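Local coordinates for protein pseudouridine synthase (PDB 2AUS) that probably isomerises uridine to pseudouridine in RNA, as expected of Cbf5, the catalytic subunit of archaeal box H/ACA ribonucleoprotein particles, at residues T97-A102 and E244-H249; A262-A267 and V323-D328; I281-L286 and K301-T306. All blocks are in the same frame, centred on the assembly; numbering follows the deposited sequence.

Contact 1 of 3, residues T97-A102 and E244-H249; sequences TRVVQA and EKAVEH
Val99 and Ala102 look out from one side of a 3-10 helical segment and meet Ala246 and Val247 at the seam between the TruB-type catalytic fold and the PUA domain. The segment 97-102 follows strand 88-93, whereas 244-249 is the turn through which the chain leaves strand 241-242 on its way to strand 252-255. A 3-10 helix brings every third residue back to the same side, and here the backbone bond from Ala102 N to Val99 O (3.0 Å) fixes that spacing.

The side chain of Val99 can be followed outward. Its CB heads for the opposing turn and stops 4.5 Å from Ala246 CB. Beyond it the two methyls part and straddle that single carbon. CG1, placed between the backbone N and the carbonyl carbon (chi1 80°), comes to 3.9 Å from Ala246 CB. CG2, anti to the backbone N, lies at the same distance from Ala246 CB and 4.0 Å from Val247 CG1. The two valine side chains cross at about a right angle, methyl against methyl.

Val247 CG1 is in turn shared. Anti to its own carbonyl carbon, it faces both Val99 CG2 and Ala102 CB, the latter at 3.7 Å, and so spans one turn of the 3-10 segment. Leu296 and Leu299 of the PUA strand 296-302 also touch this cluster, Leu296 through Val99 and Val247, Leu299 through Ala102 and Val247. At the start of the turn, Glu244 OE1 forms a salt bridge with Arg38 while OE2 accepts a hydrogen bond from Leu296 N. All four residues of the interface are buried, and its one polar intruder is a backbone carbonyl: Ala246 O approaches Ala102 CB to 3.6 Å.

Contact 2 of 3, residues A262-A267 and V323-D328; sequences AVAHGA and VFMPRD
One water joins Ala264 to Met325, donating a hydrogen to Met325 O at 2.7 Å and another to Ala264 O at 2.8 Å. The two acceptors subtend a nearly tetrahedral angle at the water oxygen. The site illustrates how a helix end can be tied to a passing chain. Helix 257-264 of the PUA domain closes in a Schellman motif, with Gly266 at positive phi as its C-prime residue, Gly266 N bonded to Val263 O and Ala267 N to Ala262 O. The partner segment is the irregular chain that follows strand 316-323, and the water bridges to it from the last helical residue.

Outside the water lies the pair His265 and Arg327. Arg327 CG sits over the centre of one imidazole face, 4.1 Å from the centroid and 9° off the ring normal, a CH-pi contact. From there the arginine chain runs extended to NE, and its guanidinium plane is steeply inclined to the ring, at 69°, so that the two groups do not stack. NH1 instead approaches His265 CD2 at 3.5 Å. One guanidinium face has His265 CA and Ala264 O over it, both offset toward the rim. The imidazole is steadied in its rotation by ND1, which donates to Ala261 O one turn back in the helix. Both side chains also touch a crystal neighbour, so their exact pose may partly reflect the lattice.

On the inner side methyl and methylene groups meet one another and backbone carbonyls. Ala264 CB meets Met325 CG at 4.0 Å, and Met325 then bends away toward Tyr330. Val323, at the end of its strand, divides its two methyls between successive helix residues: CG1 lies 4.0 Å from Ala264 CA, and CG2 lies 3.6 Å from Val263 O.

Contact 3 of 3, residues I281-L286 and K301-T306; sequences IKKGDL and KAMMST
Thr306 turns its hydroxyl anti to its own carbonyl carbon (chi1 -72°), where OG1 can receive Ile281 N, and Ile281 sets CG2 anti to its backbone N, which carries this methyl to Ala302 CB at 3.7 Å. Both belong to the PUA domain, where a type II turn from Lys282 to Asp285 enters strand 286-291 beside the end of strand 296-302.

Ile281 and Thr306 are joined twice. Ile281 N donates to Thr306 OG1 at 2.9 Å, and Thr306 N returns a bond to Ile281 O, also 2.9 Å, although this donor stands 36° out of the carbonyl plane. The threonine hydroxyl donates to Asn278 O. An alanine in place of Thr306 would probably leave Ile281 N and Asn278 O without the hydroxyl that joins them, with only the backbone bond from Thr306 N to Ile281 O left between this pair.

At the loop's other end the stronger bonds are between backbone atoms. Gly284, at positive phi in the turn, sends its N-H almost straight to Ala302 O (2.8 Å, 177°). Around the turn, Lys283 passes over the Met303 carbonyl, NZ making a weak bond to Met303 O, while Lys301 CG rests 3.5 Å from Gly284 O. Leu286 and Lys301 form an antiparallel non-hydrogen-bonded pair, and next to it Ala302 N donates to Asp285 O at 2.8 Å, in the plane of that carbonyl.

Contact 1 borders both of the others, which lie in the PUA part of the chain, and its centre is about 17 Å from each of theirs. Phe324 reaches it from contact 2, CE1 lying 3.4 Å from Val99 N, and Leu286 from contact 3, CD1 lying 3.7 Å from Gln101 NE2. The 3-10 segment of the catalytic part is thus wedged against the PUA sheet. Contact 3 is nested inside the loop that contact 2 closes; their centres are about 20 Å apart and their nearest atoms about 8 Å. Together the contacts join the catalytic part to the PUA domain and parts of that domain to one another; none of the interactions described involves a bound ligand.

Contact 1 of 3, residues T97-A102 and E244-H249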
loop_
_atom_site.group_PDB
_atom_site.type_symbol
_atom_site.label_atom_id
_atom_site.label_comp_id
_atom_site.label_asym_id
_atom_site.label_seq_id
_atom_site.Cartn_x
_atom_site.Cartn_y
_atom_site.Cartn_z
ATOM N N THR A 97 12.519 -24.072 -6.868
ATOM C CA THR A 97 12.965 -22.920 -6.092
ATOM C C THR A 97 14.432 -22.552 -6.228
ATOM O O THR A 97 14.758 -21.402 -6.506
ATOM C CB THR A 97 12.645 -23.100 -4.582
ATOM O OG1 THR A 97 11.226 -23.054 -4.388
ATOM C CG2 THR A 97 13.282 -21.980 -3.756
ATOM N N ARG A 98 15.315 -23.524 -6.054
ATOM C CA ARG A 98 16.751 -23.262 -6.118
ATOM C C ARG A 98 17.324 -23.038 -7.523
ATOM O O ARG A 98 18.509 -22.729 -7.663
ATOM C CB ARG A 98 17.515 -24.406 -5.442
ATOM C CG ARG A 98 17.043 -24.742 -4.028
ATOM C CD ARG A 98 17.431 -23.672 -3.019
ATOM N NE ARG A 98 16.960 -23.975 -1.661
ATOM C CZ ARG A 98 17.225 -25.105 -0.999
ATOM N NH1 ARG A 98 17.961 -26.058 -1.562
ATOM N NH2 ARG A 98 16.759 -25.287 0.233
ATOM N N VAL A 99 16.506 -23.186 -8.565
ATOM C CA VAL A 99 17.024 -22.985 -9.923
ATOM C C VAL A 99 17.422 -21.517 -10.182
ATOM O O VAL A 99 18.126 -21.213 -11.154
ATOM C CB VAL A 99 15.999 -23.446 -11.004
ATOM C CG1 VAL A 99 14.921 -22.384 -11.216
ATOM C CG2 VAL A 99 16.726 -23.756 -12.297
ATOM N N VAL A 100 16.988 -20.608 -9.312
ATOM C CA VAL A 100 17.351 -19.200 -9.482
ATOM C C VAL A 100 18.857 -19.012 -9.309
ATOM O O VAL A 100 19.397 -17.957 -9.628
ATOM C CB VAL A 100 16.608 -18.271 -8.481
ATOM C CG1 VAL A 100 15.140 -18.228 -8.816
ATOM C CG2 VAL A 100 16.819 -18.752 -7.059
ATOM N N GLN A 101 19.529 -20.039 -8.800
ATOM C CA GLN A 101 20.976 -19.989 -8.620
ATOM C C GLN A 101 21.626 -19.847 -10.003
ATOM O O GLN A 101 22.713 -19.292 -10.145
ATOM C CB GLN A 101 21.480 -21.282 -7.957
ATOM C CG GLN A 101 22.990 -21.307 -7.692
ATOM C CD GLN A 101 23.544 -22.720 -7.515
ATOM O OE1 GLN A 101 22.925 -23.567 -6.869
ATOM N NE2 GLN A 101 24.726 -22.970 -8.075
ATOM N N ALA A 102 20.951 -20.361 -11.024
ATOM C CA ALA A 102 21.479 -20.289 -12.382
ATOM C C ALA A 102 21.453 -18.859 -12.902
ATOM O O ALA A 102 22.045 -18.558 -13.937
ATOM C CB ALA A 102 20.670 -21.196 -13.310
ATOM N N GLU A 244 13.366 -25.081 -16.774
ATOM C CA GLU A 244 14.445 -25.114 -17.769
ATOM C C GLU A 244 14.728 -23.736 -18.374
ATOM O O GLU A 244 15.836 -23.466 -18.847
ATOM C CB GLU A 244 14.105 -26.095 -18.897
ATOM C CG GLU A 244 14.157 -27.588 -18.528
ATOM C CD GLU A 244 13.085 -28.026 -17.528
ATOM O OE1 GLU A 244 12.056 -27.330 -17.373
ATOM O OE2 GLU A 244 13.273 -29.096 -16.907
ATOM N N LYS A 245 13.724 -22.864 -18.361
ATOM C CA LYS A 245 13.887 -21.516 -18.895
ATOM C C LYS A 245 15.011 -20.791 -18.154
ATOM O O LYS A 245 15.751 -20.001 -18.752
ATOM C CB LYS A 245 12.574 -20.736 -18.746
ATOM C CG LYS A 245 12.627 -19.262 -19.173
ATOM C CD LYS A 245 12.805 -19.083 -20.681
ATOM C CE LYS A 245 12.713 -17.601 -21.087
ATOM N NZ LYS A 245 11.428 -16.979 -20.604
ATOM N N ALA A 246 15.148 -21.067 -16.857
ATOM C CA ALA A 246 16.173 -20.414 -16.038
ATOM C C ALA A 246 17.615 -20.780 -16.354
ATOM O O ALA A 246 18.527 -20.058 -15.962
ATOM C CB ALA A 246 15.899 -20.661 -14.561
ATOM N N VAL A 247 17.842 -21.889 -17.046
ATOM C CA VAL A 247 19.216 -22.282 -17.372
ATOM C C VAL A 247 19.533 -22.151 -18.861
ATOM O O VAL A 247 20.556 -22.651 -19.336
ATOM C CB VAL A 247 19.517 -23.743 -16.935
ATOM C CG1 VAL A 247 19.241 -23.908 -15.448
ATOM C CG2 VAL A 247 18.687 -24.724 -17.751
ATOM N N GLU A 248 18.657 -21.471 -19.592
ATOM C CA GLU A 248 18.858 -21.273 -21.022
ATOM C C GLU A 248 20.187 -20.613 -21.387
ATOM O O GLU A 248 20.735 -20.875 -22.449
ATOM C CB GLU A 248 17.704 -20.458 -21.601
ATOM C CG GLU A 248 16.622 -21.327 -22.216
ATOM C CD GLU A 248 15.358 -20.563 -22.537
ATOM O OE1 GLU A 248 15.462 -19.411 -23.013
ATOM O OE2 GLU A 248 14.261 -21.128 -22.318
ATOM N N HIS A 249 20.707 -19.756 -20.517
ATOM C CA HIS A 249 21.972 -19.095 -20.809
ATOM C C HIS A 249 23.173 -19.837 -20.231
ATOM O O HIS A 249 24.298 -19.355 -20.316
ATOM C CB HIS A 249 21.948 -17.650 -20.291
ATOM C CG HIS A 249 21.067 -16.738 -21.091
ATOM N ND1 HIS A 249 20.821 -15.431 -20.728
ATOM C CD2 HIS A 249 20.395 -16.939 -22.251
ATOM C CE1 HIS A 249 20.040 -14.865 -21.630
ATOM N NE2 HIS A 249 19.767 -15.758 -22.564
#

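Contact 2 of 3, residues A262-A267 and V323-D328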
loop_
_atom_site.group_PDB
_atom_site.type_symbol
_atom_site.label_atom_id
_atom_site.label_comp_id
_atom_site.label_asym_id
_atom_site.label_seq_id
_atom_site.Cartn_x
_atom_site.Cartn_y
_atom_site.Cartn_z
ATOM N N ALA A 262 21.276 -42.122 -11.686
ATOM C CA ALA A 262 22.393 -42.028 -10.757
ATOM C C ALA A 262 22.520 -40.619 -10.181
ATOM O O ALA A 262 22.703 -40.450 -8.971
ATOM C CB ALA A 262 23.689 -42.434 -11.462
ATOM N N VAL A 263 22.431 -39.608 -11.040
ATOM C CA VAL A 263 22.538 -38.232 -10.578
ATOM C C VAL A 263 21.329 -37.866 -9.723
ATOM O O VAL A 263 21.462 -37.177 -8.715
ATOM C CB VAL A 263 22.649 -37.238 -11.764
ATOM C CG1 VAL A 263 22.549 -35.818 -11.262
ATOM C CG2 VAL A 263 23.966 -37.438 -12.484
ATOM N N ALA A 264 20.150 -38.333 -10.122
ATOM C CA ALA A 264 18.934 -38.057 -9.363
ATOM C C ALA A 264 19.033 -38.668 -7.960
ATOM O O ALA A 264 18.402 -38.180 -7.015
ATOM C CB ALA A 264 17.717 -38.625 -10.085
ATOM N N HIS A 265 19.804 -39.744 -7.832
ATOM C CA HIS A 265 19.972 -40.399 -6.542
ATOM C C HIS A 265 21.159 -39.860 -5.747
ATOM O O HIS A 265 21.610 -40.496 -4.793
ATOM C CB HIS A 265 20.110 -41.912 -6.723
ATOM C CG HIS A 265 18.819 -42.602 -7.044
ATOM N ND1 HIS A 265 18.122 -42.369 -8.209
ATOM C CD2 HIS A 265 18.089 -43.503 -6.344
ATOM C CE1 HIS A 265 17.017 -43.095 -8.214
ATOM N NE2 HIS A 265 16.973 -43.792 -7.093
ATOM N N GLY A 266 21.679 -38.703 -6.152
ATOM C CA GLY A 266 22.775 -38.094 -5.415
ATOM C C GLY A 266 24.209 -38.232 -5.894
ATOM O O GLY A 266 25.099 -37.603 -5.325
ATOM N N ALA A 267 24.454 -39.037 -6.921
ATOM C CA ALA A 267 25.816 -39.212 -7.419
ATOM C C ALA A 267 26.278 -38.036 -8.266
ATOM O O ALA A 267 25.467 -37.244 -8.749
ATOM C CB ALA A 267 25.910 -40.487 -8.237
ATOM N N VAL A 323 20.226 -31.001 -7.093
ATOM C CA VAL A 323 19.464 -31.906 -7.942
ATOM C C VAL A 323 18.013 -31.447 -8.000
ATOM O O VAL A 323 17.424 -31.126 -6.973
ATOM C CB VAL A 323 19.498 -33.358 -7.394
ATOM C CG1 VAL A 323 18.599 -34.249 -8.230
ATOM C CG2 VAL A 323 20.921 -33.893 -7.417
ATOM N N PHE A 324 17.446 -31.404 -9.203
ATOM C CA PHE A 324 16.054 -31.005 -9.388
ATOM C C PHE A 324 15.171 -32.184 -9.778
ATOM O O PHE A 324 14.020 -32.276 -9.369
ATOM C CB PHE A 324 15.970 -29.911 -10.452
ATOM C CG PHE A 324 16.627 -28.644 -10.041
ATOM C CD1 PHE A 324 15.978 -27.761 -9.184
ATOM C CD2 PHE A 324 17.923 -28.367 -10.434
ATOM C CE1 PHE A 324 16.613 -26.608 -8.727
ATOM C CE2 PHE A 324 18.569 -27.220 -9.982
ATOM C CZ PHE A 324 17.912 -26.342 -9.123
ATOM N N MET A 325 15.731 -33.082 -10.573
ATOM C CA MET A 325 15.036 -34.273 -11.058
ATOM C C MET A 325 14.586 -35.219 -9.932
ATOM O O MET A 325 15.407 -35.681 -9.146
ATOM C CB MET A 325 15.984 -35.019 -12.004
ATOM C CG MET A 325 15.490 -36.348 -12.538
ATOM S SD MET A 325 14.155 -36.132 -13.697
ATOM C CE MET A 325 15.025 -35.235 -15.015
ATOM N N PRO A 326 13.275 -35.506 -9.828
ATOM C CA PRO A 326 12.849 -36.420 -8.760
ATOM C C PRO A 326 13.348 -37.838 -9.088
ATOM O O PRO A 326 13.549 -38.171 -10.258
ATOM C CB PRO A 326 11.327 -36.294 -8.781
ATOM C CG PRO A 326 11.030 -35.954 -10.228
ATOM C CD PRO A 326 12.119 -34.966 -10.565
ATOM N N ARG A 327 13.552 -38.660 -8.064
ATOM C CA ARG A 327 14.052 -40.021 -8.261
ATOM C C ARG A 327 13.165 -40.940 -9.093
ATOM O O ARG A 327 13.647 -41.920 -9.655
ATOM C CB ARG A 327 14.295 -40.687 -6.910
ATOM C CG ARG A 327 15.379 -40.027 -6.081
ATOM C CD ARG A 327 15.310 -40.494 -4.634
ATOM N NE ARG A 327 16.224 -39.745 -3.782
ATOM C CZ ARG A 327 17.361 -40.231 -3.296
ATOM N NH1 ARG A 327 17.729 -41.476 -3.573
ATOM N NH2 ARG A 327 18.131 -39.466 -2.532
ATOM N N ASP A 328 11.885 -40.608 -9.196
ATOM C CA ASP A 328 10.911 -41.437 -9.907
ATOM C C ASP A 328 10.765 -41.289 -11.425
ATOM O O ASP A 328 10.216 -42.179 -12.076
ATOM C CB ASP A 328 9.538 -41.245 -9.248
ATOM C CG ASP A 328 8.462 -42.141 -9.845
ATOM O OD1 ASP A 328 7.747 -41.675 -10.770
ATOM O OD2 ASP A 328 8.349 -43.311 -9.387
HETATM O O HOH W 1 16.110 -36.655 -6.768
#

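Contact 3 of 3, residues I281-L286 and K301-T306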
loop_
_atom_site.group_PDB
_atom_site.type_symbol
_atom_site.label_atom_id
_atom_site.label_comp_id
_atom_site.label_asym_id
_atom_site.label_seq_id
_atom_site.Cartn_x
_atom_site.Cartn_y
_atom_site.Cartn_z
ATOM N N ILE A 281 33.214 -25.244 -22.237
ATOM C CA ILE A 281 33.016 -25.416 -20.803
ATOM C C ILE A 281 34.397 -25.600 -20.197
ATOM O O ILE A 281 35.237 -26.296 -20.761
ATOM C CB ILE A 281 32.186 -26.671 -20.461
ATOM C CG1 ILE A 281 30.735 -26.486 -20.900
ATOM C CG2 ILE A 281 32.256 -26.945 -18.961
ATOM C CD1 ILE A 281 29.892 -27.729 -20.667
ATOM N N LYS A 282 34.638 -24.974 -19.055
ATOM C CA LYS A 282 35.926 -25.123 -18.405
ATOM C C LYS A 282 35.761 -25.342 -16.914
ATOM O O LYS A 282 34.804 -24.863 -16.306
ATOM C CB LYS A 282 36.821 -23.906 -18.686
ATOM C CG LYS A 282 36.156 -22.553 -18.504
ATOM C CD LYS A 282 37.066 -21.427 -18.988
ATOM C CE LYS A 282 37.453 -21.620 -20.456
ATOM N NZ LYS A 282 38.424 -20.593 -20.943
ATOM N N LYS A 283 36.696 -26.094 -16.340
ATOM C CA LYS A 283 36.679 -26.401 -14.920
ATOM C C LYS A 283 36.255 -25.184 -14.108
ATOM O O LYS A 283 36.743 -24.078 -14.338
ATOM C CB LYS A 283 38.065 -26.869 -14.473
ATOM C CG LYS A 283 38.121 -27.332 -13.026
ATOM C CD LYS A 283 39.547 -27.644 -12.596
ATOM C CE LYS A 283 39.602 -28.039 -11.126
ATOM N NZ LYS A 283 38.862 -29.300 -10.860
ATOM N N GLY A 284 35.334 -25.389 -13.170
ATOM C CA GLY A 284 34.866 -24.295 -12.343
ATOM C C GLY A 284 33.561 -23.665 -12.800
ATOM O O GLY A 284 32.857 -23.044 -12.001
ATOM N N ASP A 285 33.230 -23.816 -14.080
ATOM C CA ASP A 285 32.000 -23.236 -14.610
ATOM C C ASP A 285 30.731 -23.881 -14.069
ATOM O O ASP A 285 30.682 -25.084 -13.816
ATOM C CB ASP A 285 31.958 -23.339 -16.139
ATOM C CG ASP A 285 32.996 -22.466 -16.825
ATOM O OD1 ASP A 285 33.433 -21.461 -16.220
ATOM O OD2 ASP A 285 33.357 -22.784 -17.981
ATOM N N LEU A 286 29.703 -23.057 -13.900
ATOM C CA LEU A 286 28.400 -23.522 -13.448
ATOM C C LEU A 286 27.758 -24.120 -14.698
ATOM O O LEU A 286 27.663 -23.456 -15.732
ATOM C CB LEU A 286 27.569 -22.345 -12.953
ATOM C CG LEU A 286 26.093 -22.576 -12.623
ATOM C CD1 LEU A 286 25.944 -23.622 -11.527
ATOM C CD2 LEU A 286 25.476 -21.247 -12.192
ATOM N N LYS A 301 29.148 -27.817 -10.793
ATOM C CA LYS A 301 30.401 -27.172 -11.144
ATOM C C LYS A 301 31.178 -28.148 -12.006
ATOM O O LYS A 301 31.409 -29.284 -11.607
ATOM C CB LYS A 301 31.195 -26.838 -9.878
ATOM C CG LYS A 301 32.434 -25.991 -10.124
ATOM C CD LYS A 301 33.294 -25.863 -8.859
ATOM C CE LYS A 301 32.555 -25.170 -7.710
ATOM N NZ LYS A 301 32.268 -23.722 -7.988
ATOM N N ALA A 302 31.559 -27.715 -13.199
ATOM C CA ALA A 302 32.315 -28.574 -14.096
ATOM C C ALA A 302 33.661 -28.889 -13.450
ATOM O O ALA A 302 34.301 -28.003 -12.885
ATOM C CB ALA A 302 32.527 -27.879 -15.434
ATOM N N MET A 303 34.077 -30.149 -13.530
ATOM C CA MET A 303 35.347 -30.579 -12.954
ATOM C C MET A 303 36.419 -30.670 -14.028
ATOM O O MET A 303 37.605 -30.794 -13.731
ATOM C CB MET A 303 35.185 -31.928 -12.254
ATOM C CG MET A 303 34.352 -31.836 -10.985
ATOM S SD MET A 303 35.023 -30.623 -9.812
ATOM C CE MET A 303 33.932 -29.247 -10.053
ATOM N N MET A 304 35.984 -30.624 -15.281
ATOM C CA MET A 304 36.897 -30.661 -16.405
ATOM C C MET A 304 36.340 -29.810 -17.536
ATOM O O MET A 304 35.235 -29.282 -17.437
ATOM C CB MET A 304 37.166 -32.103 -16.863
ATOM C CG MET A 304 35.981 -33.044 -16.868
ATOM S SD MET A 304 36.486 -34.732 -17.339
ATOM C CE MET A 304 36.998 -35.393 -15.761
ATOM N N SER A 305 37.119 -29.657 -18.596
ATOM C CA SER A 305 36.708 -28.850 -19.738
ATOM C C SER A 305 35.949 -29.701 -20.739
ATOM O O SER A 305 35.959 -30.932 -20.657
ATOM C CB SER A 305 37.935 -28.261 -20.428
ATOM O OG SER A 305 38.735 -29.301 -20.962
ATOM N N THR A 306 35.300 -29.037 -21.689
ATOM C CA THR A 306 34.552 -29.740 -22.721
ATOM C C THR A 306 35.448 -30.754 -23.411
ATOM O O THR A 306 35.056 -31.903 -23.621
ATOM C CB THR A 306 34.016 -28.773 -23.799
ATOM O OG1 THR A 306 32.947 -27.991 -23.258
ATOM C CG2 THR A 306 33.510 -29.548 -25.000
#